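Local coordinates for uncharacterized protein (Bacteroides uniformis, PDB 4JPQ) that is of unknown function but probably binds carbohydrate through a family 9-like carbohydrate-binding module, at residues S25-N30 against S52-H57; R74-G79 against W85-V90; N104-C107 against L113-Q116; P193-W198 against P206-P211. All coordinates share one frame; numbering follows the deposited sequence.

Interaction 1: S25-N30 against S52-H57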
loop_
_atom_site.group_PDB
_atom_site.type_symbol
_atom_site.label_atom_id
_atom_site.label_comp_id
_atom_site.label_asym_id
_atom_site.label_seq_id
_atom_site.Cartn_x
_atom_site.Cartn_y
_atom_site.Cartn_z
ATOM N N SER A 25 -1.694 -6.977 16.183
ATOM C CA SER A 25 -1.866 -6.921 17.637
ATOM C C SER A 25 -1.540 -5.531 18.189
ATOM O O SER A 25 -2.285 -4.985 18.991
ATOM C CB SER A 25 -0.942 -7.930 18.294
ATOM O OG SER A 25 -0.930 -7.765 19.689
ATOM N N LEU A 26 -0.435 -4.960 17.727
ATOM C CA LEU A 26 -0.024 -3.614 18.135
ATOM C C LEU A 26 -1.112 -2.589 17.841
ATOM O O LEU A 26 -1.445 -1.765 18.698
ATOM C CB LEU A 26 1.261 -3.204 17.411
ATOM C CG LEU A 26 1.908 -1.879 17.783
ATOM C CD1 LEU A 26 2.304 -1.878 19.243
ATOM C CD2 LEU A 26 3.128 -1.634 16.921
ATOM N N LEU A 27 -1.671 -2.674 16.636
ATOM C CA LEU A 27 -2.706 -1.755 16.189
ATOM C C LEU A 27 -4.023 -1.937 16.934
ATOM O O LEU A 27 -4.669 -0.931 17.277
ATOM C CB LEU A 27 -2.873 -1.833 14.677
ATOM C CG LEU A 27 -1.615 -1.425 13.873
ATOM C CD1 LEU A 27 -1.872 -1.649 12.402
ATOM C CD2 LEU A 27 -1.188 0.021 14.087
ATOM N N ASP A 28 -4.412 -3.190 17.204
ATOM C CA ASP A 28 -5.624 -3.462 18.014
ATOM C C ASP A 28 -5.431 -2.951 19.450
ATOM O O ASP A 28 -6.393 -2.484 20.075
ATOM C CB ASP A 28 -5.989 -4.954 18.032
ATOM C CG ASP A 28 -6.528 -5.461 16.702
ATOM O OD1 ASP A 28 -6.823 -4.663 15.786
ATOM O OD2 ASP A 28 -6.660 -6.695 16.563
ATOM N N GLY A 29 -4.191 -3.042 19.946
ATOM C CA GLY A 29 -3.810 -2.557 21.271
ATOM C C GLY A 29 -3.939 -1.061 21.432
ATOM O O GLY A 29 -4.238 -0.584 22.536
ATOM N N ASN A 30 -3.710 -0.325 20.340
ATOM C CA ASN A 30 -3.858 1.145 20.315
ATOM C C ASN A 30 -5.196 1.659 19.736
ATOM O O ASN A 30 -5.392 2.871 19.626
ATOM C CB ASN A 30 -2.648 1.805 19.626
ATOM C CG ASN A 30 -1.355 1.597 20.395
ATOM O OD1 ASN A 30 -0.929 2.465 21.183
ATOM N ND2 ASN A 30 -0.763 0.416 20.247
ATOM N N SER A 52 -10.398 -3.388 3.335
ATOM C CA SER A 52 -10.219 -2.316 4.301
ATOM C C SER A 52 -8.736 -2.234 4.679
ATOM O O SER A 52 -7.968 -3.184 4.458
ATOM C CB SER A 52 -11.107 -2.514 5.531
ATOM O OG SER A 52 -10.710 -3.637 6.286
ATOM N N PHE A 53 -8.340 -1.084 5.213
ATOM C CA PHE A 53 -6.970 -0.863 5.643
ATOM C C PHE A 53 -6.899 0.058 6.861
ATOM O O PHE A 53 -7.897 0.639 7.249
ATOM C CB PHE A 53 -6.150 -0.266 4.497
ATOM C CG PHE A 53 -6.440 1.188 4.231
ATOM C CD1 PHE A 53 -7.584 1.566 3.549
ATOM C CD2 PHE A 53 -5.562 2.182 4.672
ATOM C CE1 PHE A 53 -7.859 2.909 3.306
ATOM C CE2 PHE A 53 -5.824 3.522 4.432
ATOM C CZ PHE A 53 -6.977 3.888 3.747
ATOM N N ARG A 54 -5.711 0.170 7.450
ATOM C CA ARG A 54 -5.476 1.107 8.544
ATOM C C ARG A 54 -4.008 1.448 8.623
ATOM O O ARG A 54 -3.154 0.674 8.202
ATOM C CB ARG A 54 -5.985 0.611 9.883
ATOM C CG ARG A 54 -5.381 -0.692 10.338
ATOM C CD ARG A 54 -5.916 -1.070 11.694
ATOM N NE ARG A 54 -5.414 -2.376 12.100
ATOM C CZ ARG A 54 -5.739 -3.001 13.236
ATOM N NH1 ARG A 54 -6.536 -2.442 14.153
ATOM N NH2 ARG A 54 -5.221 -4.200 13.489
ATOM N N ILE A 55 -3.748 2.619 9.185
ATOM C CA ILE A 55 -2.432 3.184 9.197
ATOM C C ILE A 55 -2.111 3.916 10.506
ATOM O O ILE A 55 -2.977 4.539 11.117
ATOM C CB ILE A 55 -2.273 4.098 7.947
ATOM C CG1 ILE A 55 -0.810 4.559 7.783
ATOM C CG2 ILE A 55 -3.269 5.274 7.968
ATOM C CD1 ILE A 55 -0.548 5.323 6.515
ATOM N N ALA A 56 -0.844 3.837 10.901
ATOM C CA ALA A 56 -0.321 4.513 12.098
ATOM C C ALA A 56 1.175 4.725 11.929
ATOM O O ALA A 56 1.720 4.347 10.886
ATOM C CB ALA A 56 -0.594 3.677 13.318
ATOM N N HIS A 57 1.833 5.327 12.918
ATOM C CA HIS A 57 3.280 5.532 12.835
ATOM C C HIS A 57 3.990 5.499 14.166
ATOM O O HIS A 57 3.401 5.796 15.199
ATOM C CB HIS A 57 3.614 6.842 12.097
ATOM C CG HIS A 57 3.332 8.089 12.881
ATOM N ND1 HIS A 57 4.332 8.881 13.404
ATOM C CD2 HIS A 57 2.164 8.689 13.217
ATOM C CE1 HIS A 57 3.794 9.919 14.018
ATOM N NE2 HIS A 57 2.480 9.823 13.924
#
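Asp-28 and Arg-54 meet end-on: both terminal nitrogens of the guanidinium converge on one carboxylate oxygen, with NH1 of Arg-54 2.8 Å from OD1 of Asp-28 and NH2 of Arg-54 2.8 Å from the same OD1. The oxygen lies near the guanidinium plane, but the carboxylate is turned 56° away from it. NH1 therefore arrives nearly along the C-O axis, whereas NH2 comes from above the carboxylate plane, and both bonds are well short of straight. Over one guanidinium face sits Leu-27, whose CB is 3.4 Å from Arg-54 CZ; its CD1 branch follows the arginine chain back, 3.6 Å from NE of Arg-54. The other branch, CD2, rests 3.8 Å from CB of Ala-56. Helix 23-29 is thereby packed across strand 50-57 of the family 9 beta-sandwich, the local axes 10.2 Å apart and crossing at 81°, close to perpendicular. Arg-54 can span this gap because its chain is extended from CG to NE, while CG itself stands between the backbone N and the carbonyl carbon (chi1 59°). Two further bonds steady the guanidinium: NE with His-65 ND1 on the neighbouring strand 61-70, and NH1 with Ile-32 O. A leucine in place of Arg-54 would probably leave the Asp-28 carboxylate without its mate and uncover the Leu-27 CB that the guanidinium now lies against. At the end of the helix, Asn-30 turns its side chain back, ND2 donating to Leu-26 O at 2.8 Å, an oxygen that Asn-30 N reaches from the opposite face of the carbonyl plane.

Interaction 2: R74-G79 against W85-V90. With SO4 (sulfate ion), chain D.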
loop_
_atom_site.group_PDB
_atom_site.type_symbol
_atom_site.label_atom_id
_atom_site.label_comp_id
_atom_site.label_asym_id
_atom_site.label_seq_id
_atom_site.Cartn_x
_atom_site.Cartn_y
_atom_site.Cartn_z
ATOM N N ARG A 74 -3.644 -14.954 -6.340
ATOM C CA ARG A 74 -2.558 -15.341 -7.252
ATOM C C ARG A 74 -1.268 -14.653 -6.812
ATOM O O ARG A 74 -1.329 -13.534 -6.336
ATOM C CB ARG A 74 -2.950 -14.866 -8.653
ATOM C CG ARG A 74 -1.989 -15.145 -9.797
ATOM C CD ARG A 74 -2.520 -14.505 -11.079
ATOM N NE ARG A 74 -1.742 -14.864 -12.268
ATOM C CZ ARG A 74 -0.647 -14.247 -12.721
ATOM N NH1 ARG A 74 -0.110 -13.183 -12.106
ATOM N NH2 ARG A 74 -0.064 -14.709 -13.821
ATOM N N ALA A 75 -0.127 -15.320 -6.957
ATOM C CA ALA A 75 1.189 -14.738 -6.592
ATOM C C ALA A 75 2.313 -15.403 -7.377
ATOM O O ALA A 75 3.088 -16.180 -6.843
ATOM C CB ALA A 75 1.429 -14.842 -5.104
ATOM N N VAL A 76 2.338 -15.133 -8.675
ATOM C CA VAL A 76 3.331 -15.695 -9.587
ATOM C C VAL A 76 4.703 -15.009 -9.473
ATOM O O VAL A 76 5.728 -15.677 -9.637
ATOM C CB VAL A 76 2.806 -15.684 -11.063
ATOM C CG1 VAL A 76 3.854 -16.225 -12.047
ATOM C CG2 VAL A 76 1.513 -16.499 -11.156
ATOM N N ALA A 77 4.718 -13.707 -9.198
ATOM C CA ALA A 77 5.966 -12.927 -9.162
ATOM C C ALA A 77 7.068 -13.612 -8.359
ATOM O O ALA A 77 6.894 -13.833 -7.178
ATOM C CB ALA A 77 5.698 -11.531 -8.624
ATOM N N SER A 78 8.172 -13.977 -9.013
ATOM C CA SER A 78 9.245 -14.744 -8.350
ATOM C C SER A 78 10.155 -13.945 -7.420
ATOM O O SER A 78 10.806 -14.539 -6.558
ATOM C CB SER A 78 10.085 -15.523 -9.372
ATOM O OG SER A 78 10.745 -14.643 -10.252
ATOM N N GLY A 79 10.234 -12.631 -7.600
ATOM C CA GLY A 79 11.072 -11.788 -6.737
ATOM C C GLY A 79 10.526 -10.397 -6.525
ATOM O O GLY A 79 9.508 -10.023 -7.114
ATOM N N TRP A 85 1.484 -6.212 -9.597
ATOM C CA TRP A 85 0.157 -5.669 -9.955
ATOM C C TRP A 85 -0.732 -6.695 -10.698
ATOM O O TRP A 85 -1.965 -6.545 -10.725
ATOM C CB TRP A 85 0.286 -4.364 -10.772
ATOM C CG TRP A 85 0.993 -4.567 -12.065
ATOM C CD1 TRP A 85 0.437 -4.943 -13.237
ATOM C CD2 TRP A 85 2.398 -4.471 -12.297
ATOM N NE1 TRP A 85 1.403 -5.098 -14.203
ATOM C CE2 TRP A 85 2.621 -4.800 -13.656
ATOM C CE3 TRP A 85 3.501 -4.148 -11.488
ATOM C CZ2 TRP A 85 3.901 -4.801 -14.234
ATOM C CZ3 TRP A 85 4.778 -4.143 -12.058
ATOM C CH2 TRP A 85 4.967 -4.468 -13.423
ATOM N N GLU A 86 -0.101 -7.695 -11.322
ATOM C CA GLU A 86 -0.823 -8.786 -12.012
ATOM C C GLU A 86 -1.397 -9.815 -11.058
ATOM O O GLU A 86 -2.420 -10.442 -11.361
ATOM C CB GLU A 86 0.091 -9.493 -12.993
ATOM C CG GLU A 86 0.623 -8.585 -14.085
ATOM C CD GLU A 86 1.518 -9.300 -15.048
ATOM O OE1 GLU A 86 2.058 -10.380 -14.710
ATOM O OE2 GLU A 86 1.677 -8.764 -16.150
ATOM N N ASP A 87 -0.700 -10.005 -9.938
ATOM C CA ASP A 87 -1.101 -10.893 -8.851
ATOM C C ASP A 87 -2.123 -10.131 -7.985
ATOM O O ASP A 87 -2.369 -8.946 -8.226
ATOM C CB ASP A 87 0.138 -11.257 -8.002
ATOM C CG ASP A 87 1.187 -12.021 -8.782
ATOM O OD1 ASP A 87 0.817 -12.911 -9.576
ATOM O OD2 ASP A 87 2.399 -11.789 -8.572
ATOM N N ALA A 88 -2.745 -10.819 -7.015
ATOM C CA ALA A 88 -3.660 -10.170 -6.045
ATOM C C ALA A 88 -2.753 -9.246 -5.260
ATOM O O ALA A 88 -1.834 -9.711 -4.575
ATOM C CB ALA A 88 -4.327 -11.178 -5.124
ATOM N N CYS A 89 -3.008 -7.947 -5.374
ATOM C CA CYS A 89 -2.087 -6.938 -4.891
ATOM C C CYS A 89 -2.740 -5.753 -4.217
ATOM O O CYS A 89 -3.744 -5.247 -4.712
ATOM C CB CYS A 89 -1.326 -6.464 -6.132
ATOM S SG CYS A 89 -0.088 -5.181 -5.930
ATOM N N VAL A 90 -2.126 -5.307 -3.113
ATOM C CA VAL A 90 -2.515 -4.086 -2.390
ATOM C C VAL A 90 -1.358 -3.103 -2.560
ATOM O O VAL A 90 -0.184 -3.517 -2.645
ATOM C CB VAL A 90 -2.833 -4.287 -0.907
ATOM C CG1 VAL A 90 -4.099 -5.120 -0.768
ATOM C CG2 VAL A 90 -1.668 -4.894 -0.127
HETATM S S SO4 D . 8.399 -11.694 -11.874
HETATM O O1 SO4 D . 9.097 -11.150 -13.066
HETATM O O2 SO4 D . 8.110 -13.147 -12.045
HETATM O O3 SO4 D . 9.223 -11.483 -10.638
HETATM O O4 SO4 D . 7.101 -10.987 -11.784
#
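Arg-74 reaches Asp-87 with a straight chain, CG trans to the backbone N (chi1 -180°) and extended as far as NE, after which a turn about CD-NE (chi4 -87°) brings NH1 round to the acid. Asp-87 answers with CG beside its own backbone N (chi1 -63°), and the two side chains cross at about a right angle. The salt bridge runs from NH1 of Arg-74 to OD1 of Asp-87, 2.7 Å. The same OD1 accepts from Val-76 N at 2.8 Å, a donor well above the carboxylate plane. The other oxygen, OD2, is met near the plane on its syn side by Ala-77 N at 3.1 Å, and Asn-108 ND2 on strand 102-108 is a further donor to it. Val-76 folds back so that CG2 lies over one face of the Arg-74 guanidinium. A backbone bond, Ala-88 N to Arg-74 O at 3.1 Å, joins the two segments where strand 72-75 ends and strand 89-95 is about to begin. Beyond the turn, Ser-78 N donates almost straight to O2 of the sulfate ion, 3.1 Å away; Gly-79 N makes only a weak bond to O3, and Arg-83 N also binds the ion. With two consecutive backbone N-H groups, an amide and an arginine directed at it, the buried Asp-87 carboxylate is probably stabilised as the anion, and its two oxygens probably help set the course of the chain leaving strand 72-75.

Interaction 3: N104-C107 against L113-Q116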
loop_
_atom_site.group_PDB
_atom_site.type_symbol
_atom_site.label_atom_id
_atom_site.label_comp_id
_atom_site.label_asym_id
_atom_site.label_seq_id
_atom_site.Cartn_x
_atom_site.Cartn_y
_atom_site.Cartn_z
ATOM N N ASN A 104 5.651 4.537 -4.836
ATOM C CA ASN A 104 4.589 3.528 -4.907
ATOM C C ASN A 104 5.118 2.217 -4.329
ATOM O O ASN A 104 6.149 1.710 -4.778
ATOM C CB ASN A 104 4.035 3.326 -6.328
ATOM C CG ASN A 104 5.101 2.994 -7.345
ATOM O OD1 ASN A 104 6.073 3.710 -7.452
ATOM N ND2 ASN A 104 4.931 1.903 -8.086
ATOM N N PHE A 105 4.423 1.716 -3.309
ATOM C CA PHE A 105 4.745 0.471 -2.638
ATOM C C PHE A 105 3.639 -0.488 -3.034
ATOM O O PHE A 105 2.512 -0.330 -2.576
ATOM C CB PHE A 105 4.758 0.663 -1.118
ATOM C CG PHE A 105 5.806 1.615 -0.638
ATOM C CD1 PHE A 105 5.565 2.982 -0.638
ATOM C CD2 PHE A 105 7.021 1.150 -0.154
ATOM C CE1 PHE A 105 6.525 3.865 -0.179
ATOM C CE2 PHE A 105 7.989 2.036 0.303
ATOM C CZ PHE A 105 7.741 3.390 0.292
ATOM N N GLU A 106 3.956 -1.448 -3.901
ATOM C CA GLU A 106 2.988 -2.433 -4.379
ATOM C C GLU A 106 3.457 -3.779 -3.860
ATOM O O GLU A 106 4.613 -4.147 -4.065
ATOM C CB GLU A 106 2.921 -2.400 -5.906
ATOM C CG GLU A 106 2.617 -1.010 -6.468
ATOM C CD GLU A 106 2.444 -0.954 -7.978
ATOM O OE1 GLU A 106 2.232 -1.993 -8.616
ATOM O OE2 GLU A 106 2.505 0.161 -8.538
ATOM N N CYS A 107 2.568 -4.506 -3.187
ATOM C CA CYS A 107 2.916 -5.789 -2.563
ATOM C C CYS A 107 1.866 -6.858 -2.867
ATOM O O CYS A 107 0.667 -6.624 -2.634
ATOM C CB CYS A 107 3.029 -5.561 -1.063
ATOM S SG CYS A 107 3.973 -6.821 -0.203
ATOM N N LEU A 113 7.375 -7.565 -2.988
ATOM C CA LEU A 113 7.190 -6.106 -3.016
ATOM C C LEU A 113 7.907 -5.410 -4.163
ATOM O O LEU A 113 9.023 -5.780 -4.533
ATOM C CB LEU A 113 7.734 -5.524 -1.716
ATOM C CG LEU A 113 7.824 -4.012 -1.453
ATOM C CD1 LEU A 113 6.449 -3.389 -1.295
ATOM C CD2 LEU A 113 8.671 -3.759 -0.213
ATOM N N LEU A 114 7.254 -4.369 -4.670
ATOM C CA LEU A 114 7.779 -3.470 -5.697
ATOM C C LEU A 114 7.740 -2.056 -5.117
ATOM O O LEU A 114 6.719 -1.658 -4.513
ATOM C CB LEU A 114 6.904 -3.499 -6.945
ATOM C CG LEU A 114 7.096 -2.403 -8.011
ATOM C CD1 LEU A 114 8.389 -2.613 -8.763
ATOM C CD2 LEU A 114 5.929 -2.372 -8.978
ATOM N N ILE A 115 8.837 -1.318 -5.301
ATOM C CA ILE A 115 8.918 0.088 -4.915
ATOM C C ILE A 115 9.560 0.868 -6.051
ATOM O O ILE A 115 10.591 0.449 -6.565
ATOM C CB ILE A 115 9.789 0.375 -3.668
ATOM C CG1 ILE A 115 9.451 -0.532 -2.493
ATOM C CG2 ILE A 115 9.612 1.836 -3.228
ATOM C CD1 ILE A 115 10.406 -0.378 -1.316
ATOM N N GLN A 116 8.947 1.981 -6.440
ATOM C CA GLN A 116 9.588 2.926 -7.350
ATOM C C GLN A 116 9.508 4.303 -6.708
ATOM O O GLN A 116 8.729 4.519 -5.759
ATOM C CB GLN A 116 8.939 2.979 -8.712
ATOM C CG GLN A 116 8.924 1.712 -9.535
ATOM C CD GLN A 116 7.803 1.771 -10.559
ATOM O OE1 GLN A 116 6.641 1.437 -10.268
ATOM N NE2 GLN A 116 8.130 2.237 -11.744
HETATM O O HOH W 1 3.759 0.087 -11.415
#
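Asn-104 and Gln-116 face each other as a hydrogen-bonded antiparallel pair, as do Glu-106 and Leu-114. The second pair has the shorter bonds: Glu-106 N to Leu-114 O is 2.8 Å and Leu-114 N to Glu-106 O is 2.7 Å, against 3.2 Å from Asn-104 N to Gln-116 O. Side-chain polar bonds gather on the face bearing these four residues. ND2 of Asn-104 donates twice, both acceptors near its amide plane: to Gln-116 OE1 at 2.8 Å, with the two amides turned 66° from each other, and to Glu-106 OE2 at 3.0 Å, which it meets from above the carboxylate plane. A water donates to this OE2 and, weakly, to the glutamine OE1. OD1 of Asn-104 accepts from Arg-124 NH2, which should fix the amide's flip. Alongside, the extended Glu-106 chain runs the same way as Leu-114, OE1 lying 3.7 Å from CD2 of the leucine. Apolar contacts fill the opposite face. Ile-115 CG2 sits over the Phe-105 ring, 4.2 Å from its centroid, as a CH-pi contact displaced toward the rim, while Leu-113 CD1 is 4.1 Å from CB of Cys-107. Strand 152-162 packs onto this side through Leu-157, Met-159 and Ile-161. The arrangement is a beta hairpin of strands 102-108 and 113-118, consistent with the family's beta-sandwich; bound cyclohexylpropylsulfonate, about 5 Å from the Glu-106 side chain, may mark a pocket on the other face.

Interaction 4: P193-W198 against P206-P211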
loop_
_atom_site.group_PDB
_atom_site.type_symbol
_atom_site.label_atom_id
_atom_site.label_comp_id
_atom_site.label_asym_id
_atom_site.label_seq_id
_atom_site.Cartn_x
_atom_site.Cartn_y
_atom_site.Cartn_z
ATOM N N PRO A 193 -10.353 -9.138 -13.057
ATOM C CA PRO A 193 -9.515 -7.987 -12.707
ATOM C C PRO A 193 -10.390 -6.847 -12.209
ATOM O O PRO A 193 -11.562 -6.747 -12.583
ATOM C CB PRO A 193 -8.796 -7.635 -14.017
ATOM C CG PRO A 193 -8.918 -8.840 -14.869
ATOM C CD PRO A 193 -10.193 -9.516 -14.474
ATOM N N HIS A 194 -9.810 -6.013 -11.364
ATOM C CA HIS A 194 -10.536 -4.921 -10.732
ATOM C C HIS A 194 -9.593 -3.834 -10.294
ATOM O O HIS A 194 -8.379 -4.049 -10.212
ATOM C CB HIS A 194 -11.277 -5.461 -9.533
ATOM C CG HIS A 194 -10.392 -6.170 -8.570
ATOM N ND1 HIS A 194 -10.053 -7.495 -8.711
ATOM C CD2 HIS A 194 -9.741 -5.726 -7.477
ATOM C CE1 HIS A 194 -9.245 -7.840 -7.727
ATOM N NE2 HIS A 194 -9.039 -6.784 -6.969
ATOM N N PHE A 195 -10.162 -2.664 -10.030
ATOM C CA PHE A 195 -9.384 -1.474 -9.658
ATOM C C PHE A 195 -10.140 -0.634 -8.631
ATOM O O PHE A 195 -11.169 -0.032 -8.959
ATOM C CB PHE A 195 -9.086 -0.664 -10.916
ATOM C CG PHE A 195 -8.271 -1.410 -11.912
ATOM C CD1 PHE A 195 -6.904 -1.604 -11.693
ATOM C CD2 PHE A 195 -8.861 -1.981 -13.030
ATOM C CE1 PHE A 195 -6.121 -2.319 -12.601
ATOM C CE2 PHE A 195 -8.092 -2.709 -13.938
ATOM C CZ PHE A 195 -6.716 -2.874 -13.727
ATOM N N LEU A 196 -9.623 -0.632 -7.402
ATOM C CA LEU A 196 -10.212 0.052 -6.246
ATOM C C LEU A 196 -9.241 1.040 -5.625
ATOM O O LEU A 196 -8.033 0.797 -5.609
ATOM C CB LEU A 196 -10.632 -0.976 -5.198
ATOM C CG LEU A 196 -12.057 -1.530 -5.271
ATOM C CD1 LEU A 196 -12.517 -1.901 -6.669
ATOM C CD2 LEU A 196 -12.200 -2.713 -4.322
ATOM N N SER A 197 -9.782 2.158 -5.138
ATOM C CA SER A 197 -8.984 3.206 -4.478
ATOM C C SER A 197 -9.667 3.703 -3.206
ATOM O O SER A 197 -10.876 3.480 -3.000
ATOM C CB SER A 197 -8.741 4.398 -5.403
ATOM O OG SER A 197 -9.920 5.190 -5.546
ATOM N N TRP A 198 -8.874 4.380 -2.370
ATOM C CA TRP A 198 -9.358 4.968 -1.127
ATOM C C TRP A 198 -9.976 6.328 -1.442
ATOM O O TRP A 198 -11.179 6.532 -1.202
ATOM C CB TRP A 198 -8.232 5.065 -0.083
ATOM C CG TRP A 198 -8.578 5.926 1.073
ATOM C CD1 TRP A 198 -9.576 5.723 1.988
ATOM C CD2 TRP A 198 -7.935 7.137 1.438
ATOM N NE1 TRP A 198 -9.589 6.742 2.905
ATOM C CE2 TRP A 198 -8.587 7.623 2.592
ATOM C CE3 TRP A 198 -6.861 7.863 0.909
ATOM C CZ2 TRP A 198 -8.201 8.806 3.225
ATOM C CZ3 TRP A 198 -6.473 9.040 1.541
ATOM C CH2 TRP A 198 -7.144 9.498 2.693
ATOM N N PRO A 206 -8.518 3.253 -15.834
ATOM C CA PRO A 206 -7.682 2.876 -14.669
ATOM C C PRO A 206 -6.229 3.289 -14.713
ATOM O O PRO A 206 -5.430 2.722 -15.458
ATOM C CB PRO A 206 -7.827 1.353 -14.602
ATOM C CG PRO A 206 -9.166 1.129 -15.187
ATOM C CD PRO A 206 -9.216 2.066 -16.349
HETATM N N MSE A 207 -5.927 4.321 -13.933
HETATM C CA MSE A 207 -4.596 4.902 -13.826
HETATM C C MSE A 207 -4.379 5.257 -12.373
HETATM O O MSE A 207 -5.164 6.002 -11.806
HETATM C CB MSE A 207 -4.636 6.117 -14.736
HETATM C CG MSE A 207 -4.698 5.719 -16.209
HETATM SE SE MSE A 207 -4.123 7.201 -17.320
HETATM C CE MSE A 207 -5.866 7.760 -18.048
ATOM N N PHE A 208 -3.335 4.707 -11.759
ATOM C CA PHE A 208 -3.033 4.949 -10.345
ATOM C C PHE A 208 -1.899 5.935 -10.079
ATOM O O PHE A 208 -1.825 6.455 -8.969
ATOM C CB PHE A 208 -2.682 3.630 -9.612
ATOM C CG PHE A 208 -3.829 2.648 -9.422
ATOM C CD1 PHE A 208 -5.173 3.044 -9.273
ATOM C CD2 PHE A 208 -3.527 1.299 -9.262
ATOM C CE1 PHE A 208 -6.174 2.105 -9.062
ATOM C CE2 PHE A 208 -4.524 0.364 -9.036
ATOM C CZ PHE A 208 -5.851 0.768 -8.936
ATOM N N HIS A 209 -1.025 6.191 -11.057
ATOM C CA HIS A 209 0.122 7.114 -10.883
ATOM C C HIS A 209 -0.287 8.596 -11.071
ATOM O O HIS A 209 0.279 9.312 -11.902
ATOM C CB HIS A 209 1.255 6.693 -11.828
ATOM C CG HIS A 209 1.821 5.343 -11.522
ATOM N ND1 HIS A 209 3.005 5.166 -10.841
ATOM C CD2 HIS A 209 1.350 4.101 -11.786
ATOM C CE1 HIS A 209 3.246 3.872 -10.711
ATOM N NE2 HIS A 209 2.256 3.203 -11.274
ATOM N N CYS A 210 -1.212 9.064 -10.223
ATOM C CA CYS A 210 -1.846 10.390 -10.339
ATOM C C CYS A 210 -1.853 11.172 -9.018
ATOM O O CYS A 210 -2.857 11.178 -8.300
ATOM C CB CYS A 210 -3.265 10.204 -10.871
ATOM S SG CYS A 210 -4.162 8.924 -9.982
ATOM N N PRO A 211 -0.727 11.849 -8.703
ATOM C CA PRO A 211 -0.597 12.687 -7.509
ATOM C C PRO A 211 -1.679 13.751 -7.289
ATOM O O PRO A 211 -1.934 14.108 -6.142
ATOM C CB PRO A 211 0.762 13.365 -7.704
ATOM C CG PRO A 211 1.542 12.383 -8.481
ATOM C CD PRO A 211 0.559 11.764 -9.428
#
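Phe-195 leaves strand 195-197 toward Pro-206 and Phe-208, and its atoms divide the two between them. CB already lies 4.1 Å from CZ of Phe-208. CG, set beside the backbone N (chi1 -62°), is the first ring atom under the proline, 3.9 Å from CB of Pro-206. From there the ring branches: CD1 comes 3.8 Å from Phe-208 CZ, while CD2 is 3.8 Å from CG of Pro-206. Further out on the proline side, CE2 is 4.1 Å from Pro-206 CB. The proline therefore covers a face, its CB 4.0 Å from the ring centroid and 16° off the normal, a CH-pi contact. Phe-208 approaches at the edge instead: the centroids are 5.9 Å apart and the planes 67° from each other, an offset edge-to-face pair with the edge of Phe-195 toward the face of Phe-208. Tyr-184 stacks on Phe-208, and Tyr-45 meets Phe-195 edge-to-face, so the aromatic cluster continues beyond the two segments. An alanine in place of Phe-195 is likely to deprive Pro-206 of the ring face beneath it and leave Phe-208 freer to turn. The bound cyclohexylpropylsulfonate, probably from the crystallisation liquor, lies about 4 Å from the Phe-208 side chain and accepts a hydrogen bond from Phe-208 N. Between the segments the contact rests mainly on dispersion, apolar burial and ring geometry, and Phe-208 carries that aromatic surface to a ligand-occupied site that may mark a pocket.

Interactions 2 and 3 are neighbours, their centres 11 Å apart, joined where Val-90 O lies 3.0 Å from Cys-107 N, a probable hydrogen bond between strands 89-95 and 102-108, and where Trp-85 packs on Leu-114 and Glu-106. Interaction 3 also touches interaction 4, since His-209 CE1 approaches Asn-104 ND2 at 3.7 Å. Both lie near bound cyclohexylpropylsulfonate, about 5 Å from the side chain of Glu-106 and about 4 Å from that of Phe-208, and may border one pocket; the sulfate belongs to interaction 2. Interaction 1 lies across the chain's centre from interaction 4, centres 24 Å apart, yet Phe-53 CE1 packs 3.6 Å from Trp-198 CD1.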